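Local coordinates for abietadiene synthase, chloroplastic (Abies grandis, PDB 3S9V), which belongs to the terpene synthase family, as a large, mainly helical chloroplastic protein with an N-terminal and a metal-binding terpene synthase domain, at residues A[495-500]-A[534-539]; A[47-52]-A[265-270]; A[31-36]-A[467-472]. All coordinates share one frame; numbering follows the deposited sequence.

The three contacts lie apart in one long helical chain, tied by two helices. Helix 29-46 carries residues 31-36 of contact 3 and runs on into loop 47-52 of contact 2. Helix 461-491 carries residues 467-472 of contact 3 and leads to loop 495-500 of contact 1. Contacts 2 and 3 are the closest pair but do not touch: centres about 27 Å apart, nearest atoms about 11 Å. Contact 1 lies about 40 Å from contact 3 and about 59 Å from contact 2, centre to centre. It holds the first two aspartates of the DDxxD motif, which in this family typically binds divalent metal ions. Contacts 1 and 2 fall on opposite sides of the chain's centre.

Contact 1 of 3, residues A[495-500]-A[534-539]; sequences TDLNFT and TVILDD
Phe499 meets helix 521-541 with the edge of its ring. CG sits between the backbone N and the carbonyl carbon (chi1 57°), and this torsion carries the ring to the helix. Its CE2 is 3.2 Å from Ile536 O, which lies in the plane of the ring. The neighbouring CD2 comes to 3.7 Å from Asp539 CB, also at the edge. The ring stands almost upright to the carboxylate of Asp539, with 81° between the planes. Thr500 CG2 lies over the rim of one ring face.

Ile536 crosses Phe499 and Leu497 at about a right angle. Its CG2 touches Phe499 CE2 at 3.8 Å and Leu497 CD1 at 3.9 Å. Leu497 and Ile536 are buried, and both also touch helix 570-594, Leu497 at Ile574 and Ile536 at Cys575.

Thr500 supplies the polar link. Its OG1 is anti to the backbone N (chi1 -174°) and gives a hydrogen bond to Asp539 OD2 at 2.8 Å. The hydroxyl meets OD2 nearly along the C-O axis. Asp538 and Asp539 open the DDLYD sequence, the DDxxD motif that in terpene synthases typically binds divalent metal ions. Asp538 turns elsewhere and touches Tyr613. The one hydroxyl bond holds OD2 toward the loop and may restrain the carboxylate; it may also lower the proton affinity of OD2.

Contact 2 of 3, residues A[47-52]-A[265-270]; sequences MGYGET and HYPLDL
Loop 47-52 meets the start of helix 269-282, which belongs to the N-terminal terpene synthase family region. Leu268 is the N-cap residue of that helix, and a cis peptide precedes Pro267 just before it. The backbone N-H of Leu268 gives a hydrogen bond to Tyr49 O at 2.6 Å. The bond is straight, 164° at the hydrogen, and meets the carbonyl nearly along its C=O axis. The next amide, Asp269 N, is close to the same oxygen, but its angle is too poor for a bond.

The ring of Tyr266 extends to loop 47-52, its hydroxyl end reaching Gly50. Pro267 CB lies over the rim of one face of the Tyr266 ring. Pro267 CB also packs at 3.8 Å against Tyr49 CB, the two side chains lying alongside and pointing the same way. Tyr49 CB in turn touches Tyr266 CE2 at 3.6 Å.

Several polar groups are satisfied from outside the two segments. Asp269 is held at both oxygens: OD1 bonds to Tyr299 OH, and OD2 to Arg313 N. Gly48 O takes a hydrogen bond from Arg273 NH1, Glu51 N bonds to Glu272 OE2, and Thr52 OG1 pairs with Met454 O.

The Tyr266 hydroxyl is used within the contact. It donates to Gly50 O at 2.6 Å, in the carbonyl plane and on a lone pair, with an angle of 126° at the oxygen.

Contact 3 of 3, residues A[31-36]-A[467-472]; sequences KRIETL and AKLDFN
Two helical segments cross steeply, with their N-to-C directions 133° apart and their axes 10.1 Å apart at closest approach. Residues 31-36 belong to helix 29-46 and residues 467-472 to helix 461-491. The nearest pair of CA atoms is Ile33 and Leu469, 7.0 Å apart.

Leu469 carries the contact. Its CG is anti to the carbonyl carbon (chi1 -74°), and the side chain reaches in among Arg32, Ile33 and Leu36. The tip, CD1, meets Arg32 CG at 3.7 Å and Leu36 CD1 at 4.0 Å, and both of these side chains cross Leu469 at about a right angle. The base, CB, meets Ile33. That side chain slides past Leu469 in the opposite direction, so that Ile33 CG1 rests 3.9 Å from Leu469 CB.

Arg32 offers its aliphatic base to Leu469, then bends at chi2 (53°). Leu36 CD2 lies over the centre of one face of its guanidinium. The charged end goes to Glu465, by a salt bridge at NE. Asp470 turns its carboxylate to Arg287, also in a salt bridge.

The meeting of the two segments is therefore apolar, with Arg32 and Asp470 paired to residues outside them. It is plain helix-to-helix packing of a mainly helical terpene synthase, joining the first modelled helix, 29-46, to the early turns of the long helix 461-491.

Contact 1 of 3, residues A[495-500]-A[534-539]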
loop_
_atom_site.group_PDB
_atom_site.type_symbol
_atom_site.label_atom_id
_atom_site.label_comp_id
_atom_site.label_asym_id
_atom_site.label_seq_id
_atom_site.Cartn_x
_atom_site.Cartn_y
_atom_site.Cartn_z
ATOM N N THR A 495 -33.136 5.568 -25.019
ATOM C CA THR A 495 -32.434 6.290 -26.070
ATOM C C THR A 495 -33.307 7.482 -26.449
ATOM O O THR A 495 -32.846 8.432 -27.077
ATOM C CB THR A 495 -32.232 5.406 -27.322
ATOM O OG1 THR A 495 -31.748 4.114 -26.929
ATOM C CG2 THR A 495 -31.226 6.050 -28.266
ATOM N N ASP A 496 -34.574 7.413 -26.049
ATOM C CA ASP A 496 -35.554 8.459 -26.324
ATOM C C ASP A 496 -35.358 9.692 -25.445
ATOM O O ASP A 496 -35.528 10.822 -25.899
ATOM C CB ASP A 496 -36.961 7.902 -26.117
ATOM C CG ASP A 496 -37.273 6.744 -27.049
ATOM O OD1 ASP A 496 -38.212 5.976 -26.744
ATOM O OD2 ASP A 496 -36.585 6.607 -28.088
ATOM N N LEU A 497 -35.005 9.468 -24.183
ATOM C CA LEU A 497 -34.784 10.557 -23.237
ATOM C C LEU A 497 -33.773 11.553 -23.795
ATOM O O LEU A 497 -32.640 11.192 -24.104
ATOM C CB LEU A 497 -34.276 9.999 -21.906
ATOM C CG LEU A 497 -35.114 8.884 -21.278
ATOM C CD1 LEU A 497 -34.461 8.428 -19.983
ATOM C CD2 LEU A 497 -36.527 9.376 -21.030
ATOM N N ASN A 498 -34.185 12.810 -23.913
ATOM C CA ASN A 498 -33.310 13.841 -24.448
ATOM C C ASN A 498 -32.808 14.807 -23.387
ATOM O O ASN A 498 -32.110 15.773 -23.703
ATOM C CB ASN A 498 -34.040 14.620 -25.544
ATOM C CG ASN A 498 -35.382 15.156 -25.082
ATOM O OD1 ASN A 498 -35.472 15.867 -24.080
ATOM N ND2 ASN A 498 -36.436 14.814 -25.813
ATOM N N PHE A 499 -33.159 14.555 -22.131
ATOM C CA PHE A 499 -32.731 15.428 -21.042
ATOM C C PHE A 499 -31.553 14.847 -20.277
ATOM O O PHE A 499 -31.083 15.438 -19.301
ATOM C CB PHE A 499 -33.880 15.680 -20.069
ATOM C CG PHE A 499 -34.459 14.430 -19.482
ATOM C CD1 PHE A 499 -35.462 13.736 -20.147
ATOM C CD2 PHE A 499 -33.990 13.936 -18.270
ATOM C CE1 PHE A 499 -35.994 12.567 -19.612
ATOM C CE2 PHE A 499 -34.512 12.766 -17.726
ATOM C CZ PHE A 499 -35.516 12.081 -18.397
ATOM N N THR A 500 -31.077 13.688 -20.715
ATOM C CA THR A 500 -29.947 13.048 -20.060
ATOM C C THR A 500 -29.053 12.311 -21.056
ATOM O O THR A 500 -29.538 11.614 -21.952
ATOM C CB THR A 500 -30.420 12.060 -18.965
ATOM O OG1 THR A 500 -29.280 11.554 -18.258
ATOM C CG2 THR A 500 -31.195 10.896 -19.580
ATOM N N THR A 534 -30.456 7.355 -10.830
ATOM C CA THR A 534 -30.322 8.537 -9.982
ATOM C C THR A 534 -29.857 9.699 -10.862
ATOM O O THR A 534 -30.156 10.855 -10.578
ATOM C CB THR A 534 -29.321 8.324 -8.813
ATOM O OG1 THR A 534 -28.016 8.024 -9.325
ATOM C CG2 THR A 534 -29.778 7.185 -7.936
ATOM N N VAL A 535 -29.142 9.385 -11.941
ATOM C CA VAL A 535 -28.662 10.413 -12.864
ATOM C C VAL A 535 -29.815 10.932 -13.712
ATOM O O VAL A 535 -29.980 12.142 -13.874
ATOM C CB VAL A 535 -27.559 9.866 -13.801
ATOM C CG1 VAL A 535 -27.351 10.808 -14.987
ATOM C CG2 VAL A 535 -26.265 9.715 -13.027
ATOM N N ILE A 536 -30.606 10.004 -14.245
ATOM C CA ILE A 536 -31.760 10.324 -15.080
ATOM C C ILE A 536 -32.796 11.151 -14.315
ATOM O O ILE A 536 -33.273 12.180 -14.808
ATOM C CB ILE A 536 -32.442 9.022 -15.602
ATOM C CG1 ILE A 536 -31.530 8.312 -16.610
ATOM C CG2 ILE A 536 -33.780 9.340 -16.243
ATOM C CD1 ILE A 536 -32.060 6.955 -17.047
ATOM N N LEU A 537 -33.149 10.697 -13.115
ATOM C CA LEU A 537 -34.130 11.401 -12.300
ATOM C C LEU A 537 -33.569 12.729 -11.804
ATOM O O LEU A 537 -34.307 13.701 -11.626
ATOM C CB LEU A 537 -34.574 10.526 -11.123
ATOM C CG LEU A 537 -35.289 9.233 -11.539
ATOM C CD1 LEU A 537 -35.811 8.501 -10.311
ATOM C CD2 LEU A 537 -36.437 9.564 -12.464
ATOM N N ASP A 538 -32.259 12.774 -11.596
ATOM C CA ASP A 538 -31.620 14.002 -11.148
ATOM C C ASP A 538 -31.820 15.061 -12.229
ATOM O O ASP A 538 -32.135 16.214 -11.927
ATOM C CB ASP A 538 -30.124 13.781 -10.929
ATOM C CG ASP A 538 -29.463 14.945 -10.232
ATOM O OD1 ASP A 538 -28.217 14.967 -10.158
ATOM O OD2 ASP A 538 -30.191 15.837 -9.748
ATOM N N ASP A 539 -31.629 14.670 -13.489
ATOM C CA ASP A 539 -31.805 15.604 -14.597
ATOM C C ASP A 539 -33.286 15.962 -14.743
ATOM O O ASP A 539 -33.636 17.115 -15.006
ATOM C CB ASP A 539 -31.291 15.008 -15.917
ATOM C CG ASP A 539 -29.783 14.783 -15.920
ATOM O OD1 ASP A 539 -29.046 15.596 -15.315
ATOM O OD2 ASP A 539 -29.331 13.799 -16.550
#

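Contact 2 of 3, residues A[47-52]-A[265-270]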
loop_
_atom_site.group_PDB
_atom_site.type_symbol
_atom_site.label_atom_id
_atom_site.label_comp_id
_atom_site.label_asym_id
_atom_site.label_seq_id
_atom_site.Cartn_x
_atom_site.Cartn_y
_atom_site.Cartn_z
ATOM N N MET A 47 6.230 -19.816 6.000
ATOM C CA MET A 47 6.851 -18.680 6.670
ATOM C C MET A 47 7.218 -18.959 8.122
ATOM O O MET A 47 6.384 -19.404 8.913
ATOM C CB MET A 47 5.942 -17.456 6.587
ATOM C CG MET A 47 6.171 -16.639 5.327
ATOM S SD MET A 47 4.873 -15.471 4.988
ATOM C CE MET A 47 4.762 -15.625 3.209
ATOM N N GLY A 48 8.482 -18.706 8.450
ATOM C CA GLY A 48 8.972 -18.914 9.802
ATOM C C GLY A 48 9.768 -17.697 10.235
ATOM O O GLY A 48 9.192 -16.627 10.431
ATOM N N TYR A 49 11.083 -17.845 10.381
ATOM C CA TYR A 49 11.911 -16.710 10.765
ATOM C C TYR A 49 12.401 -15.938 9.549
ATOM O O TYR A 49 13.042 -14.893 9.680
ATOM C CB TYR A 49 13.093 -17.161 11.622
ATOM C CG TYR A 49 12.677 -17.526 13.027
ATOM C CD1 TYR A 49 12.772 -18.839 13.484
ATOM C CD2 TYR A 49 12.187 -16.550 13.904
ATOM C CE1 TYR A 49 12.392 -19.177 14.778
ATOM C CE2 TYR A 49 11.801 -16.877 15.202
ATOM C CZ TYR A 49 11.909 -18.194 15.632
ATOM O OH TYR A 49 11.531 -18.535 16.912
ATOM N N GLY A 50 12.100 -16.460 8.363
ATOM C CA GLY A 50 12.488 -15.764 7.153
ATOM C C GLY A 50 13.284 -16.550 6.134
ATOM O O GLY A 50 14.188 -17.311 6.477
ATOM N N GLU A 51 12.943 -16.353 4.866
ATOM C CA GLU A 51 13.640 -17.013 3.778
ATOM C C GLU A 51 14.506 -15.995 3.055
ATOM O O GLU A 51 14.028 -14.941 2.636
ATOM C CB GLU A 51 12.644 -17.633 2.797
ATOM C CG GLU A 51 11.989 -18.891 3.325
ATOM C CD GLU A 51 13.008 -19.936 3.733
ATOM O OE1 GLU A 51 13.924 -20.219 2.926
ATOM O OE2 GLU A 51 12.890 -20.474 4.857
ATOM N N THR A 52 15.784 -16.313 2.914
ATOM C CA THR A 52 16.707 -15.421 2.239
ATOM C C THR A 52 17.917 -16.205 1.759
ATOM O O THR A 52 18.059 -17.395 2.040
ATOM C CB THR A 52 17.158 -14.271 3.179
ATOM O OG1 THR A 52 18.006 -13.367 2.462
ATOM C CG2 THR A 52 17.914 -14.817 4.368
ATOM N N HIS A 265 21.587 -10.667 8.011
ATOM C CA HIS A 265 20.742 -10.229 9.123
ATOM C C HIS A 265 19.613 -11.231 9.311
ATOM O O HIS A 265 19.045 -11.743 8.342
ATOM C CB HIS A 265 20.193 -8.820 8.882
ATOM C CG HIS A 265 19.720 -8.586 7.483
ATOM N ND1 HIS A 265 19.704 -7.334 6.908
ATOM C CD2 HIS A 265 19.262 -9.441 6.537
ATOM C CE1 HIS A 265 19.262 -7.428 5.666
ATOM N NE2 HIS A 265 18.987 -8.696 5.417
ATOM N N TYR A 266 19.308 -11.524 10.567
ATOM C CA TYR A 266 18.278 -12.495 10.899
ATOM C C TYR A 266 17.861 -12.266 12.348
ATOM O O TYR A 266 18.640 -11.747 13.145
ATOM C CB TYR A 266 18.842 -13.917 10.742
ATOM C CG TYR A 266 17.848 -14.941 10.245
ATOM C CD1 TYR A 266 17.271 -14.825 8.977
ATOM C CD2 TYR A 266 17.461 -16.013 11.050
ATOM C CE1 TYR A 266 16.321 -15.754 8.525
ATOM C CE2 TYR A 266 16.513 -16.950 10.605
ATOM C CZ TYR A 266 15.951 -16.809 9.345
ATOM O OH TYR A 266 15.026 -17.724 8.910
ATOM N N PRO A 267 16.609 -12.612 12.695
ATOM C CA PRO A 267 15.620 -13.183 11.772
ATOM C C PRO A 267 14.932 -12.087 10.947
ATOM O O PRO A 267 15.274 -10.902 11.062
ATOM C CB PRO A 267 14.661 -13.921 12.710
ATOM C CG PRO A 267 14.693 -13.071 13.956
ATOM C CD PRO A 267 16.163 -12.736 14.100
ATOM N N LEU A 268 13.960 -12.474 10.124
ATOM C CA LEU A 268 13.258 -11.514 9.274
ATOM C C LEU A 268 11.749 -11.755 9.263
ATOM O O LEU A 268 11.058 -11.390 8.312
ATOM C CB LEU A 268 13.806 -11.617 7.847
ATOM C CG LEU A 268 15.313 -11.366 7.689
ATOM C CD1 LEU A 268 15.742 -11.668 6.262
ATOM C CD2 LEU A 268 15.636 -9.915 8.048
ATOM N N ASP A 269 11.251 -12.355 10.341
ATOM C CA ASP A 269 9.846 -12.719 10.474
ATOM C C ASP A 269 8.772 -11.641 10.327
ATOM O O ASP A 269 7.709 -11.913 9.774
ATOM C CB ASP A 269 9.631 -13.473 11.794
ATOM C CG ASP A 269 10.130 -12.699 13.007
ATOM O OD1 ASP A 269 9.617 -12.951 14.120
ATOM O OD2 ASP A 269 11.035 -11.852 12.858
ATOM N N LEU A 270 9.021 -10.432 10.814
ATOM C CA LEU A 270 8.011 -9.378 10.696
ATOM C C LEU A 270 8.084 -8.732 9.317
ATOM O O LEU A 270 7.063 -8.402 8.695
ATOM C CB LEU A 270 8.219 -8.308 11.768
ATOM C CG LEU A 270 8.283 -8.728 13.239
ATOM C CD1 LEU A 270 8.191 -7.475 14.092
ATOM C CD2 LEU A 270 7.138 -9.677 13.582
#

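Contact 3 of 3, residues A[31-36]-A[467-472]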
loop_
_atom_site.group_PDB
_atom_site.type_symbol
_atom_site.label_atom_id
_atom_site.label_comp_id
_atom_site.label_asym_id
_atom_site.label_seq_id
_atom_site.Cartn_x
_atom_site.Cartn_y
_atom_site.Cartn_z
ATOM N N LYS A 31 -6.584 -23.555 -14.545
ATOM C CA LYS A 31 -5.890 -24.567 -13.764
ATOM C C LYS A 31 -4.601 -23.960 -13.227
ATOM O O LYS A 31 -4.205 -24.220 -12.093
ATOM C CB LYS A 31 -5.560 -25.787 -14.625
ATOM C CG LYS A 31 -4.744 -26.849 -13.901
ATOM C CD LYS A 31 -4.219 -27.891 -14.873
ATOM C CE LYS A 31 -3.301 -28.888 -14.183
ATOM N NZ LYS A 31 -2.730 -29.873 -15.146
ATOM N N ARG A 32 -3.951 -23.150 -14.055
ATOM C CA ARG A 32 -2.713 -22.499 -13.662
ATOM C C ARG A 32 -2.984 -21.595 -12.454
ATOM O O ARG A 32 -2.183 -21.539 -11.518
ATOM C CB ARG A 32 -2.153 -21.684 -14.835
ATOM C CG ARG A 32 -0.843 -20.951 -14.541
ATOM C CD ARG A 32 0.242 -21.887 -13.982
ATOM N NE ARG A 32 1.553 -21.234 -13.943
ATOM C CZ ARG A 32 2.593 -21.658 -13.227
ATOM N NH1 ARG A 32 2.488 -22.746 -12.475
ATOM N NH2 ARG A 32 3.740 -20.988 -13.259
ATOM N N ILE A 33 -4.121 -20.897 -12.487
ATOM C CA ILE A 33 -4.528 -20.007 -11.406
ATOM C C ILE A 33 -4.700 -20.815 -10.123
ATOM O O ILE A 33 -4.272 -20.398 -9.046
ATOM C CB ILE A 33 -5.867 -19.292 -11.758
ATOM C CG1 ILE A 33 -5.617 -18.229 -12.832
ATOM C CG2 ILE A 33 -6.496 -18.671 -10.506
ATOM C CD1 ILE A 33 -6.869 -17.544 -13.326
ATOM N N GLU A 34 -5.323 -21.981 -10.242
ATOM C CA GLU A 34 -5.533 -22.838 -9.087
ATOM C C GLU A 34 -4.175 -23.303 -8.548
ATOM O O GLU A 34 -3.939 -23.315 -7.336
ATOM C CB GLU A 34 -6.397 -24.038 -9.490
ATOM C CG GLU A 34 -6.771 -24.978 -8.344
ATOM C CD GLU A 34 -7.967 -25.874 -8.678
ATOM O OE1 GLU A 34 -7.932 -26.565 -9.722
ATOM O OE2 GLU A 34 -8.941 -25.884 -7.887
ATOM N N THR A 35 -3.282 -23.668 -9.460
ATOM C CA THR A 35 -1.953 -24.134 -9.093
ATOM C C THR A 35 -1.203 -23.050 -8.329
ATOM O O THR A 35 -0.685 -23.290 -7.239
ATOM C CB THR A 35 -1.142 -24.521 -10.351
ATOM O OG1 THR A 35 -1.829 -25.562 -11.052
ATOM C CG2 THR A 35 0.246 -25.010 -9.971
ATOM N N LEU A 36 -1.147 -21.858 -8.907
ATOM C CA LEU A 36 -0.462 -20.744 -8.279
ATOM C C LEU A 36 -0.992 -20.466 -6.879
ATOM O O LEU A 36 -0.223 -20.204 -5.953
ATOM C CB LEU A 36 -0.598 -19.499 -9.153
ATOM C CG LEU A 36 0.279 -19.541 -10.405
ATOM C CD1 LEU A 36 -0.158 -18.488 -11.413
ATOM C CD2 LEU A 36 1.719 -19.315 -9.992
ATOM N N ALA A 467 -1.321 -12.442 -10.444
ATOM C CA ALA A 467 -1.945 -11.122 -10.508
ATOM C C ALA A 467 -2.409 -10.776 -11.927
ATOM O O ALA A 467 -3.462 -10.159 -12.116
ATOM C CB ALA A 467 -0.967 -10.059 -10.015
ATOM N N LYS A 468 -1.617 -11.161 -12.923
ATOM C CA LYS A 468 -1.969 -10.877 -14.305
ATOM C C LYS A 468 -3.101 -11.786 -14.784
ATOM O O LYS A 468 -4.088 -11.317 -15.360
ATOM C CB LYS A 468 -0.736 -11.025 -15.205
ATOM C CG LYS A 468 0.337 -9.977 -14.948
ATOM C CD LYS A 468 1.500 -10.103 -15.927
ATOM C CE LYS A 468 2.494 -8.967 -15.745
ATOM N NZ LYS A 468 3.686 -9.128 -16.626
ATOM N N LEU A 469 -2.964 -13.082 -14.534
ATOM C CA LEU A 469 -3.991 -14.032 -14.940
ATOM C C LEU A 469 -5.331 -13.707 -14.281
ATOM O O LEU A 469 -6.381 -13.770 -14.919
ATOM C CB LEU A 469 -3.571 -15.461 -14.568
ATOM C CG LEU A 469 -2.479 -16.123 -15.418
ATOM C CD1 LEU A 469 -2.012 -17.417 -14.769
ATOM C CD2 LEU A 469 -3.023 -16.398 -16.814
ATOM N N ASP A 470 -5.291 -13.349 -13.003
ATOM C CA ASP A 470 -6.514 -13.054 -12.267
ATOM C C ASP A 470 -7.133 -11.739 -12.719
ATOM O O ASP A 470 -8.357 -11.638 -12.842
ATOM C CB ASP A 470 -6.233 -13.018 -10.757
ATOM C CG ASP A 470 -7.513 -13.036 -9.915
ATOM O OD1 ASP A 470 -8.354 -13.942 -10.115
ATOM O OD2 ASP A 470 -7.675 -12.149 -9.046
ATOM N N PHE A 471 -6.291 -10.741 -12.975
ATOM C CA PHE A 471 -6.784 -9.443 -13.413
ATOM C C PHE A 471 -7.481 -9.524 -14.763
ATOM O O PHE A 471 -8.533 -8.908 -14.959
ATOM C CB PHE A 471 -5.644 -8.432 -13.488
ATOM C CG PHE A 471 -6.090 -7.042 -13.839
ATOM C CD1 PHE A 471 -6.306 -6.680 -15.165
ATOM C CD2 PHE A 471 -6.304 -6.092 -12.839
ATOM C CE1 PHE A 471 -6.724 -5.391 -15.491
ATOM C CE2 PHE A 471 -6.723 -4.800 -13.151
ATOM C CZ PHE A 471 -6.933 -4.448 -14.482
ATOM N N ASN A 472 -6.905 -10.278 -15.694
ATOM C CA ASN A 472 -7.512 -10.418 -17.016
ATOM C C ASN A 472 -8.765 -11.290 -16.963
ATOM O O ASN A 472 -9.736 -11.027 -17.669
ATOM C CB ASN A 472 -6.507 -10.998 -18.020
ATOM C CG ASN A 472 -5.369 -10.039 -18.315
ATOM O OD1 ASN A 472 -5.556 -8.819 -18.316
ATOM N ND2 ASN A 472 -4.187 -10.582 -18.582
#